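SmhB (Serratia marcescens, PDB 6ZZ5) forms part of Smh, a tripartite alpha-pore-forming toxin, and in this soluble form probably represents the state before it joins the membrane pore. Local coordinates at residues D306-L309 / R310-L314; S95-T98 / K99-L103; N296-R300 / K301-D305. One frame throughout, in Å; residues are numbered along the deposited sequence. Where two conformers were deposited one is given.

Contact 1. Residues D306-L309 / R310-L314. With SO4 (sulfate ion), chain D.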
ATOM      1  N   ASP A 306      16.018  39.177  -8.132  1.00 22.52           N
ATOM      2  CA  ASP A 306      16.804  38.024  -8.641  1.00 27.34           C
ATOM      3  C   ASP A 306      17.764  37.539  -7.572  1.00 23.65           C
ATOM      4  O   ASP A 306      18.023  36.354  -7.503  1.00 20.43           O
ATOM      5  CB  ASP A 306      17.540  38.416  -9.925  1.00 27.57           C
ATOM      6  CG  ASP A 306      16.567  38.642 -11.077  1.00 27.07           C
ATOM      7  OD1 ASP A 306      15.399  38.411 -10.886  1.00 28.39           O
ATOM      8  OD2 ASP A 306      16.992  39.021 -12.159  1.00 30.37           O
ATOM      9  N   SER A 307      18.288  38.431  -6.742  1.00 21.14           N
ATOM     10  CA  SER A 307      19.234  38.042  -5.673  0.50 22.45           C
ATOM     11  C   SER A 307      18.558  37.067  -4.694  1.00 24.20           C
ATOM     12  O   SER A 307      19.181  36.073  -4.296  1.00 22.19           O
ATOM     13  CB  SER A 307      19.768  39.271  -4.987  0.50 24.77           C
ATOM     14  OG  SER A 307      20.735  38.865  -4.069  0.50 23.50           O
ATOM     15  N   PHE A 308      17.286  37.297  -4.380  1.00 23.83           N
ATOM     16  CA  PHE A 308      16.512  36.433  -3.469  1.00 25.39           C
ATOM     17  C   PHE A 308      16.442  35.037  -4.093  1.00 24.18           C
ATOM     18  O   PHE A 308      16.637  34.021  -3.431  1.00 20.12           O
ATOM     19  CB  PHE A 308      15.120  37.016  -3.272  1.00 25.24           C
ATOM     20  CG  PHE A 308      14.276  36.205  -2.350  1.00 22.84           C
ATOM     21  CD1 PHE A 308      14.304  36.452  -0.988  1.00 28.33           C
ATOM     22  CD2 PHE A 308      13.413  35.241  -2.845  1.00 24.78           C
ATOM     23  CE1 PHE A 308      13.494  35.735  -0.116  1.00 30.15           C
ATOM     24  CE2 PHE A 308      12.608  34.519  -1.971  1.00 25.98           C
ATOM     25  CZ  PHE A 308      12.655  34.753  -0.604  1.00 25.86           C
ATOM     26  N   LEU A 309      16.143  34.988  -5.379  1.00 21.17           N
ATOM     27  CA  LEU A 309      15.960  33.699  -6.102  1.00 23.35           C
ATOM     28  C   LEU A 309      17.302  32.969  -6.261  1.00 21.07           C
ATOM     29  O   LEU A 309      17.327  31.742  -6.104  1.00 24.74           O
ATOM     30  CB  LEU A 309      15.307  33.976  -7.448  1.00 24.92           C
ATOM     31  CG  LEU A 309      13.840  34.397  -7.343  1.00 30.20           C
ATOM     32  CD1 LEU A 309      13.393  34.988  -8.657  1.00 29.44           C
ATOM     33  CD2 LEU A 309      12.977  33.204  -6.939  1.00 25.11           C
ATOM     34  N   ARG A 310      18.381  33.696  -6.534  1.00 20.89           N
ATOM     35  CA  ARG A 310      19.718  33.067  -6.512  1.00 21.94           C
ATOM     36  C   ARG A 310      19.947  32.383  -5.156  1.00 22.26           C
ATOM     37  O   ARG A 310      20.305  31.189  -5.168  1.00 20.34           O
ATOM     38  CB  ARG A 310      20.782  34.090  -6.875  1.00 22.61           C
ATOM     39  CG  ARG A 310      20.627  34.604  -8.290  1.00 23.01           C
ATOM     40  CD  ARG A 310      21.880  35.297  -8.815  1.00 24.31           C
ATOM     41  NE  ARG A 310      21.801  36.655  -8.379  1.00 24.78           N
ATOM     42  CZ  ARG A 310      21.398  37.710  -9.094  1.00 31.71           C
ATOM     43  NH1 ARG A 310      21.069  37.639 -10.374  1.00 28.82           N
ATOM     44  NH2 ARG A 310      21.338  38.875  -8.497  1.00 26.45           N
ATOM     45  N   GLN A 311      19.733  33.099  -4.043  1.00 25.13           N
ATOM     46  CA  GLN A 311      19.931  32.568  -2.668  1.00 26.31           C
ATOM     47  C   GLN A 311      19.067  31.313  -2.513  1.00 23.22           C
ATOM     48  O   GLN A 311      19.572  30.260  -2.048  1.00 21.95           O
ATOM     49  CB  GLN A 311      19.588  33.612  -1.588  1.00 27.33           C
ATOM     50  CG  GLN A 311      19.938  33.241  -0.135  1.00 51.54           C
ATOM     51  CD  GLN A 311      19.091  32.187   0.580  1.00 83.38           C
ATOM     52  OE1 GLN A 311      17.860  32.087   0.383  1.00 48.54           O
ATOM     53  NE2 GLN A 311      19.747  31.362   1.415  1.00 47.24           N
ATOM     54  N   LEU A 312      17.785  31.406  -2.873  1.00 22.73           N
ATOM     55  CA  LEU A 312      16.812  30.345  -2.573  1.00 23.24           C
ATOM     56  C   LEU A 312      17.156  29.084  -3.364  1.00 20.28           C
ATOM     57  O   LEU A 312      17.171  27.982  -2.773  1.00 20.08           O
ATOM     58  CB  LEU A 312      15.425  30.847  -2.927  1.00 22.63           C
ATOM     59  CG  LEU A 312      14.322  29.821  -2.665  1.00 31.65           C
ATOM     60  CD1 LEU A 312      14.176  29.584  -1.185  1.00 29.00           C
ATOM     61  CD2 LEU A 312      13.025  30.326  -3.240  1.00 36.15           C
ATOM     62  N   PHE A 313      17.457  29.229  -4.637  1.00 22.61           N
ATOM     63  CA  PHE A 313      17.713  28.078  -5.535  1.00 20.59           C
ATOM     64  C   PHE A 313      19.127  27.529  -5.313  1.00 20.77           C
ATOM     65  O   PHE A 313      19.276  26.309  -5.413  1.00 22.74           O
ATOM     66  CB  PHE A 313      17.393  28.445  -6.983  1.00 18.66           C
ATOM     67  CG  PHE A 313      15.916  28.357  -7.255  1.00 21.84           C
ATOM     68  CD1 PHE A 313      15.334  27.155  -7.575  1.00 22.18           C
ATOM     69  CD2 PHE A 313      15.087  29.460  -7.134  1.00 19.29           C
ATOM     70  CE1 PHE A 313      13.972  27.077  -7.837  1.00 27.15           C
ATOM     71  CE2 PHE A 313      13.725  29.371  -7.346  1.00 22.78           C
ATOM     72  CZ  PHE A 313      13.154  28.178  -7.702  1.00 21.74           C
ATOM     73  N   LEU A 314      20.137  28.343  -5.033  1.00 19.16           N
ATOM     74  CA  LEU A 314      21.454  27.748  -4.683  1.00 20.41           C
ATOM     75  C   LEU A 314      21.297  26.946  -3.398  1.00 18.97           C
ATOM     76  O   LEU A 314      21.657  25.806  -3.424  1.00 17.98           O
ATOM     77  CB  LEU A 314      22.528  28.813  -4.557  1.00 20.67           C
ATOM     78  CG  LEU A 314      22.953  29.511  -5.854  1.00 24.25           C
ATOM     79  CD1 LEU A 314      23.755  30.767  -5.571  1.00 26.80           C
ATOM     80  CD2 LEU A 314      23.775  28.584  -6.728  1.00 23.82           C
TER
HETATM   81  S   SO4 D 402      19.973  41.394 -11.085  1.00 42.55           S
HETATM   82  O1  SO4 D 402      19.640  40.147 -11.747  1.00 49.28           O
HETATM   83  O2  SO4 D 402      20.962  42.094 -11.848  1.00 63.93           O
HETATM   84  O3  SO4 D 402      20.483  41.112  -9.776  1.00 35.68           O
HETATM   85  O4  SO4 D 402      18.790  42.197 -10.949  1.00 40.00           O
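Arg-310 folds back along the first turn of helix 306-319 and lays its guanidinium over the backbone of Asp-306 and Ser-307, where it grips a sulfate ion with two nitrogens. NH2 gives a nearly straight bond of 2.7 Å to sulfate O3 (N-H...O 176°), and NH1 gives a longer one of 3.2 Å to O1. The sulfur lies at the edge of the guanidinium, in its plane, so the two bonds form a fork that fixes the rotation of the group. What brings it there is a bend in the middle of the arginine chain: chi3 is -86°, and the group turns back toward the start of the helix. One face then sits 3.9 Å above Asp-306 C, while Asp-306 CB approaches NH1 to 3.6 Å. The amino-terminal helix end would probably favour the anion, but the carboxylate of Asp-306, its OD2 2.9 Å from sulfate O1, would probably work against this. The ion probably comes from the crystallisation liquor.

The backbone behind these side chains keeps the regular helical pattern, with the amides of Arg-310, Gln-311, Leu-312 and Phe-313 donating to the carbonyls of Asp-306, Ser-307, Phe-308 and Leu-309. Packing follows the same four-residue spacing. Leu-309 and Phe-313 leave the helix in the same direction, one turn apart, and Leu-309 CD2 touches Phe-313 CE2 at 3.9 Å. Phe-308 CE2 meets Leu-312 CD2 more loosely, at 4.4 Å, with the methyl oblique to the ring.

These side chains knit the short helix into the bundle. Leu-309 reaches Trp-102 and Leu-106 of helix 99-151 as well as Leu-299 of helix 252-300, Phe-308 and Leu-312 both lean on Leu-295 of helix 252-300, and Phe-313 packs against Gln-86 and Ile-89 of helix 44-92.

Contact 2. Residues S95-T98 / K99-L103; sequences SGAT and KEQWL
Thr-98 and Gln-101 exchange hydrogen bonds at the start of helix 99-151, each side chain serving the other's backbone amide. The hydroxyl of Thr-98 is held between its own backbone N and carbonyl carbon (chi1 63°), which turns OG1 inward over the first turn to accept from Gln-101 N at 3.2 Å. Gln-101 answers with CG beside its backbone N and the chain straight beyond it (chi2 -177°), so that the amide travels back past the helix end. There OE1 receives Thr-98 N at 3.0 Å, in the carbonyl plane and on a lone pair; the same oxygen lies 3.4 Å from Ala-97 CA.

A water bridges Glu-100 to the cap, donating to Glu-100 OE2 while also bonding to Thr-98 OG1, 2.6 Å away. Trp-102 turns its indole back alongside Ala-97: NE1 points at a second water in the plane of the ring, 3.1 Å off, which in turn reaches Ala-97 O. The methyl CB of Ala-97 comes obliquely to the indole, 4.0 Å from CD1. Trp-102 N donates to Thr-98 O, the first regular helical bond.

Threonine as N-cap with reciprocal bonding to the residue three places on is the capping box, here built with glutamine; it marks where the loop after helix 44-92 becomes helix 99-151.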
ATOM      1  N   SER A  95      24.144  32.238 -12.211  1.00 24.07           N
ATOM      2  CA  SER A  95      25.219  32.932 -12.942  1.00 24.62           C
ATOM      3  C   SER A  95      24.673  33.482 -14.286  1.00 26.97           C
ATOM      4  O   SER A  95      24.922  32.892 -15.370  1.00 25.06           O
ATOM      5  CB  SER A  95      26.453  32.058 -13.068  1.00 25.20           C
ATOM      6  OG  SER A  95      27.485  32.788 -13.683  1.00 29.83           O
ATOM      7  N   GLY A  96      23.995  34.624 -14.223  1.00 21.91           N
ATOM      8  CA  GLY A  96      23.761  35.498 -15.385  1.00 24.04           C
ATOM      9  C   GLY A  96      22.311  35.595 -15.820  1.00 21.40           C
ATOM     10  O   GLY A  96      22.048  36.430 -16.679  1.00 22.72           O
ATOM     11  N   ALA A  97      21.375  34.810 -15.318  1.00 20.00           N
ATOM     12  CA  ALA A  97      19.993  34.854 -15.853  1.00 21.82           C
ATOM     13  C   ALA A  97      19.350  36.219 -15.561  1.00 23.09           C
ATOM     14  O   ALA A  97      19.558  36.707 -14.420  1.00 21.39           O
ATOM     15  CB  ALA A  97      19.163  33.818 -15.223  1.00 20.88           C
ATOM     16  N   THR A  98      18.580  36.775 -16.489  1.00 21.51           N
ATOM     17  CA  THR A  98      17.929  38.113 -16.285  1.00 23.46           C
ATOM     18  C   THR A  98      16.644  37.936 -15.480  1.00 20.99           C
ATOM     19  O   THR A  98      16.162  36.776 -15.336  1.00 19.95           O
ATOM     20  CB  THR A  98      17.606  38.810 -17.606  1.00 22.29           C
ATOM     21  OG1 THR A  98      16.651  37.939 -18.241  1.00 20.24           O
ATOM     22  CG2 THR A  98      18.826  39.019 -18.462  1.00 24.07           C
ATOM     23  N   LYS A  99      16.044  39.043 -15.059  1.00 18.98           N
ATOM     24  CA  LYS A  99      14.759  38.969 -14.346  1.00 19.38           C
ATOM     25  C   LYS A  99      13.711  38.336 -15.275  1.00 19.57           C
ATOM     26  O   LYS A  99      12.891  37.538 -14.825  1.00 17.91           O
ATOM     27  CB  LYS A  99      14.340  40.352 -13.884  1.00 23.64           C
ATOM     28  CG  LYS A  99      13.015  40.300 -13.160  1.00 23.35           C
ATOM     29  CD  LYS A  99      12.578  41.655 -12.609  1.00 23.89           C
ATOM     30  CE  LYS A  99      11.162  41.589 -12.045  1.00 26.81           C
ATOM     31  NZ  LYS A  99      10.937  42.754 -11.150  1.00 33.35           N
ATOM     32  N   GLU A 100      13.745  38.680 -16.552  1.00 18.58           N
ATOM     33  CA  GLU A 100      12.796  38.129 -17.547  1.00 21.13           C
ATOM     34  C   GLU A 100      12.937  36.588 -17.551  1.00 17.99           C
ATOM     35  O   GLU A 100      11.933  35.896 -17.657  1.00 16.63           O
ATOM     36  CB  GLU A 100      13.179  38.713 -18.890  1.00 26.58           C
ATOM     37  CG  GLU A 100      12.297  38.308 -20.009  1.00 37.24           C
ATOM     38  CD  GLU A 100      12.765  38.917 -21.319  1.00 35.51           C
ATOM     39  OE1 GLU A 100      11.908  39.403 -22.035  1.00 38.50           O
ATOM     40  OE2 GLU A 100      13.985  38.837 -21.637  1.00 42.72           O
ATOM     41  N   GLN A 101      14.160  36.094 -17.601  1.00 19.65           N
ATOM     42  CA  GLN A 101      14.429  34.627 -17.628  1.00 20.06           C
ATOM     43  C   GLN A 101      13.931  33.974 -16.349  1.00 19.00           C
ATOM     44  O   GLN A 101      13.295  32.896 -16.436  1.00 18.18           O
ATOM     45  CB  GLN A 101      15.916  34.417 -17.845  1.00 20.46           C
ATOM     46  CG  GLN A 101      16.331  34.752 -19.267  1.00 18.62           C
ATOM     47  CD  GLN A 101      17.773  34.475 -19.531  1.00 19.80           C
ATOM     48  OE1 GLN A 101      18.647  35.071 -18.920  1.00 18.88           O
ATOM     49  NE2 GLN A 101      18.021  33.618 -20.521  1.00 21.12           N
ATOM     50  N   TRP A 102      14.131  34.623 -15.198  1.00 18.80           N
ATOM     51  CA  TRP A 102      13.632  34.082 -13.906  1.00 18.71           C
ATOM     52  C   TRP A 102      12.101  34.032 -13.905  1.00 18.77           C
ATOM     53  O   TRP A 102      11.553  33.011 -13.434  1.00 18.83           O
ATOM     54  CB  TRP A 102      14.152  34.886 -12.725  1.00 19.59           C
ATOM     55  CG  TRP A 102      15.495  34.471 -12.271  1.00 18.18           C
ATOM     56  CD1 TRP A 102      16.653  35.184 -12.388  1.00 17.92           C
ATOM     57  CD2 TRP A 102      15.804  33.295 -11.519  1.00 16.73           C
ATOM     58  NE1 TRP A 102      17.664  34.491 -11.808  1.00 18.23           N
ATOM     59  CE2 TRP A 102      17.181  33.348 -11.259  1.00 18.32           C
ATOM     60  CE3 TRP A 102      15.067  32.215 -11.062  1.00 19.04           C
ATOM     61  CZ2 TRP A 102      17.842  32.355 -10.565  1.00 18.98           C
ATOM     62  CZ3 TRP A 102      15.716  31.231 -10.344  1.00 19.68           C
ATOM     63  CH2 TRP A 102      17.086  31.323 -10.084  1.00 18.52           C
ATOM     64  N   LEU A 103      11.423  35.056 -14.434  1.00 19.37           N
ATOM     65  CA  LEU A 103       9.947  35.049 -14.532  1.00 20.49           C
ATOM     66  C   LEU A 103       9.527  33.877 -15.442  1.00 18.87           C
ATOM     67  O   LEU A 103       8.561  33.191 -15.106  1.00 18.63           O
ATOM     68  CB  LEU A 103       9.419  36.372 -15.111  1.00 20.15           C
ATOM     69  CG  LEU A 103       9.509  37.571 -14.163  1.00 26.05           C
ATOM     70  CD1 LEU A 103       9.320  38.871 -14.949  1.00 25.97           C
ATOM     71  CD2 LEU A 103       8.486  37.455 -13.013  1.00 24.71           C
TER
HETATM   72  O   HOH W   1      20.644  35.366 -12.101  1.00 20.15           O
HETATM   73  O   HOH W   2      16.585  38.318 -20.831  1.00 24.58           O

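Contact 3. Residues N296-R300 / K301-D305. With SO4 (sulfate ion), chain C.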
ATOM      1  N   ASN A 296       6.778  33.547  -8.309  1.00 25.99           N
ATOM      2  CA  ASN A 296       6.509  34.128  -9.653  1.00 24.47           C
ATOM      3  C   ASN A 296       5.780  35.471  -9.504  1.00 21.35           C
ATOM      4  O   ASN A 296       6.240  36.453 -10.041  1.00 23.62           O
ATOM      5  CB  ASN A 296       5.705  33.137 -10.518  1.00 22.64           C
ATOM      6  CG  ASN A 296       5.723  33.560 -11.974  1.00 25.96           C
ATOM      7  OD1 ASN A 296       6.365  34.534 -12.330  1.00 24.42           O
ATOM      8  ND2 ASN A 296       5.162  32.755 -12.840  1.00 28.59           N
ATOM      9  N   ALA A 297       4.690  35.508  -8.736  1.00 22.70           N
ATOM     10  CA  ALA A 297       3.904  36.728  -8.442  1.00 22.44           C
ATOM     11  C   ALA A 297       4.784  37.764  -7.724  1.00 22.84           C
ATOM     12  O   ALA A 297       4.776  38.965  -8.118  1.00 24.46           O
ATOM     13  CB  ALA A 297       2.634  36.372  -7.637  1.00 22.72           C
ATOM     14  N   ASN A 298       5.595  37.325  -6.776  1.00 21.32           N
ATOM     15  CA  ASN A 298       6.402  38.226  -5.920  1.00 22.67           C
ATOM     16  C   ASN A 298       7.527  38.861  -6.743  1.00 20.82           C
ATOM     17  O   ASN A 298       7.860  40.050  -6.569  1.00 20.82           O
ATOM     18  CB  ASN A 298       6.874  37.499  -4.659  1.00 23.38           C
ATOM     19  CG  ASN A 298       5.792  37.481  -3.592  1.00 26.36           C
ATOM     20  OD1 ASN A 298       4.824  38.205  -3.706  1.00 29.60           O
ATOM     21  ND2 ASN A 298       5.905  36.614  -2.603  1.00 24.93           N
ATOM     22  N   LEU A 299       8.092  38.117  -7.667  1.00 20.76           N
ATOM     23  CA  LEU A 299       9.134  38.677  -8.541  1.00 20.83           C
ATOM     24  C   LEU A 299       8.501  39.694  -9.499  1.00 21.66           C
ATOM     25  O   LEU A 299       9.039  40.813  -9.637  1.00 22.52           O
ATOM     26  CB  LEU A 299       9.816  37.542  -9.287  1.00 18.36           C
ATOM     27  CG  LEU A 299      10.945  38.006 -10.204  1.00 19.48           C
ATOM     28  CD1 LEU A 299      12.058  38.700  -9.438  1.00 27.81           C
ATOM     29  CD2 LEU A 299      11.484  36.822 -10.976  1.00 22.41           C
ATOM     30  N   ARG A 300       7.362  39.341 -10.084  1.00 21.01           N
ATOM     31  CA  ARG A 300       6.670  40.207 -11.061  1.00 22.52           C
ATOM     32  C   ARG A 300       6.346  41.543 -10.382  1.00 23.43           C
ATOM     33  O   ARG A 300       6.462  42.574 -11.002  1.00 21.45           O
ATOM     34  CB  ARG A 300       5.392  39.525 -11.547  1.00 24.05           C
ATOM     35  CG  ARG A 300       4.487  40.460 -12.318  1.00 28.75           C
ATOM     36  CD  ARG A 300       3.126  39.952 -12.765  1.00 28.23           C
ATOM     37  NE  ARG A 300       2.424  38.996 -11.921  1.00 32.76           N
ATOM     38  CZ  ARG A 300       1.540  39.256 -10.953  1.00 34.54           C
ATOM     39  NH1 ARG A 300       1.239  40.497 -10.621  1.00 29.03           N
ATOM     40  NH2 ARG A 300       0.964  38.237 -10.315  1.00 31.62           N
ATOM     41  N   LYS A 301       5.898  41.495  -9.138  1.00 22.43           N
ATOM     42  CA  LYS A 301       5.483  42.687  -8.382  1.00 26.94           C
ATOM     43  C   LYS A 301       6.674  43.397  -7.762  1.00 25.75           C
ATOM     44  O   LYS A 301       6.426  44.456  -7.203  1.00 29.93           O
ATOM     45  CB  LYS A 301       4.526  42.285  -7.269  1.00 28.81           C
ATOM     46  CG  LYS A 301       3.190  41.731  -7.735  1.00 31.47           C
ATOM     47  CD  LYS A 301       2.413  41.328  -6.520  1.00 34.73           C
ATOM     48  CE  LYS A 301       1.356  40.312  -6.762  1.00 44.23           C
ATOM     49  NZ  LYS A 301       0.655  40.050  -5.491  1.00 43.34           N
ATOM     50  N   GLY A 302       7.913  42.912  -7.904  1.00 25.24           N
ATOM     51  CA  GLY A 302       9.078  43.597  -7.290  1.00 26.40           C
ATOM     52  C   GLY A 302       9.120  43.443  -5.748  1.00 28.29           C
ATOM     53  O   GLY A 302       9.920  44.108  -5.102  1.00 27.93           O
ATOM     54  N   ILE A 303       8.381  42.511  -5.175  1.00 28.17           N
ATOM     55  CA  ILE A 303       8.452  42.195  -3.726  1.00 31.26           C
ATOM     56  C   ILE A 303       9.704  41.356  -3.430  1.00 32.51           C
ATOM     57  O   ILE A 303      10.265  41.513  -2.344  1.00 28.56           O
ATOM     58  CB  ILE A 303       7.145  41.530  -3.269  1.00 30.76           C
ATOM     59  CG1 ILE A 303       5.980  42.526  -3.289  1.00 31.88           C
ATOM     60  CG2 ILE A 303       7.306  40.912  -1.896  1.00 33.86           C
ATOM     61  CD1 ILE A 303       4.624  41.877  -3.217  1.00 32.01           C
ATOM     62  N   ILE A 304      10.118  40.462  -4.327  1.00 23.82           N
ATOM     63  CA  ILE A 304      11.453  39.827  -4.277  1.00 26.74           C
ATOM     64  C   ILE A 304      12.194  40.204  -5.551  1.00 27.80           C
ATOM     65  O   ILE A 304      11.559  40.714  -6.507  1.00 27.45           O
ATOM     66  CB  ILE A 304      11.366  38.305  -4.119  1.00 25.03           C
ATOM     67  CG1 ILE A 304      10.699  37.657  -5.341  1.00 22.00           C
ATOM     68  CG2 ILE A 304      10.726  37.945  -2.765  1.00 24.69           C
ATOM     69  CD1 ILE A 304      10.607  36.174  -5.249  1.00 23.94           C
ATOM     70  N   ASP A 305      13.506  40.015  -5.543  1.00 24.65           N
ATOM     71  CA  ASP A 305      14.389  40.324  -6.698  1.00 23.18           C
ATOM     72  C   ASP A 305      15.185  39.062  -7.107  1.00 22.07           C
ATOM     73  O   ASP A 305      15.020  37.976  -6.481  1.00 22.03           O
ATOM     74  CB  ASP A 305      15.202  41.572  -6.361  1.00 27.60           C
ATOM     75  CG  ASP A 305      16.205  41.383  -5.249  1.00 26.26           C
ATOM     76  OD1 ASP A 305      16.358  40.232  -4.770  1.00 26.94           O
ATOM     77  OD2 ASP A 305      16.756  42.426  -4.796  1.00 28.56           O
TER
HETATM   78  S   SO4 C 401      -1.698  39.961  -8.292  1.00 73.12           S
HETATM   79  O1  SO4 C 401      -1.068  40.900  -9.193  1.00 57.78           O
HETATM   80  O2  SO4 C 401      -0.801  38.866  -7.981  1.00 45.42           O
HETATM   81  O3  SO4 C 401      -2.879  39.423  -8.926  1.00 64.67           O
HETATM   82  O4  SO4 C 401      -2.047  40.648  -7.064  1.00 48.52           O
HETATM   83  O   HOH W   3       2.018  37.422  -4.261  1.00 41.65           O
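Asn-298 O takes two backbone amides as helix 252-300 comes to an end. Ile-303 N reaches it at 2.9 Å in the carbonyl plane, whereas Ile-304 N arrives from above that plane at 3.2 Å. Gly-302, with positive phi (72°), donates to Leu-299 O, also from above the carbonyl plane, and the chain turns out of the helix in a Schellman motif.

Van der Waals packing follows the turn. Ile-304 CG1 lies 4.0 Å from Leu-299 CB and also rests against the backbone N of Leu-299; this branch sits between its own backbone N and carbonyl carbon (chi1 64°), which aims it back at the helix. Ile-303 crosses Asn-298, its methyl CD1 lying against the polar OD1 at 3.7 Å.

Charged groups gather on a sulfate. Arg-300 NH1 donates to O1 at 2.7 Å, with the sulfur at the edge of the guanidinium, in its plane; Lys-301 NZ, on a chain extended beyond CG, donates to O4 at 3.2 Å. The bond from NH2 to O2 is less sure. A water links Lys-301 NZ to Asn-298 OD1.

Two basic side chains beside a carboxy-terminal helix end would probably offset its partial negative charge as well as attract anions, and Asp-305, whose OD1 accepts from Phe-308 N, supplies the complementary acid that caps the next helix.

Contacts 1, 2 and 3 cluster at one end of the elongated bundle, with centres 11 to 12 Å apart and each about 40 Å from the centre of the chain. Contact 3 ends one helix just where contact 1 starts the next, and contact 2 starts a third beside them. Leu-299 and Trp-102 join the set: Leu-299 CD2 is 3.5 Å from Leu-309 CD1, and Trp-102 CZ3 is 3.7 Å from Phe-313 CD2. Polar approaches add to this packing: Lys-99 NZ of contact 2 lies 3.1 Å from Leu-299 O of contact 3, and Asp-306 OD2 of contact 1 lies 3.1 Å from Lys-99 N. The sulfates of contacts 1 and 3 occupy separate sites.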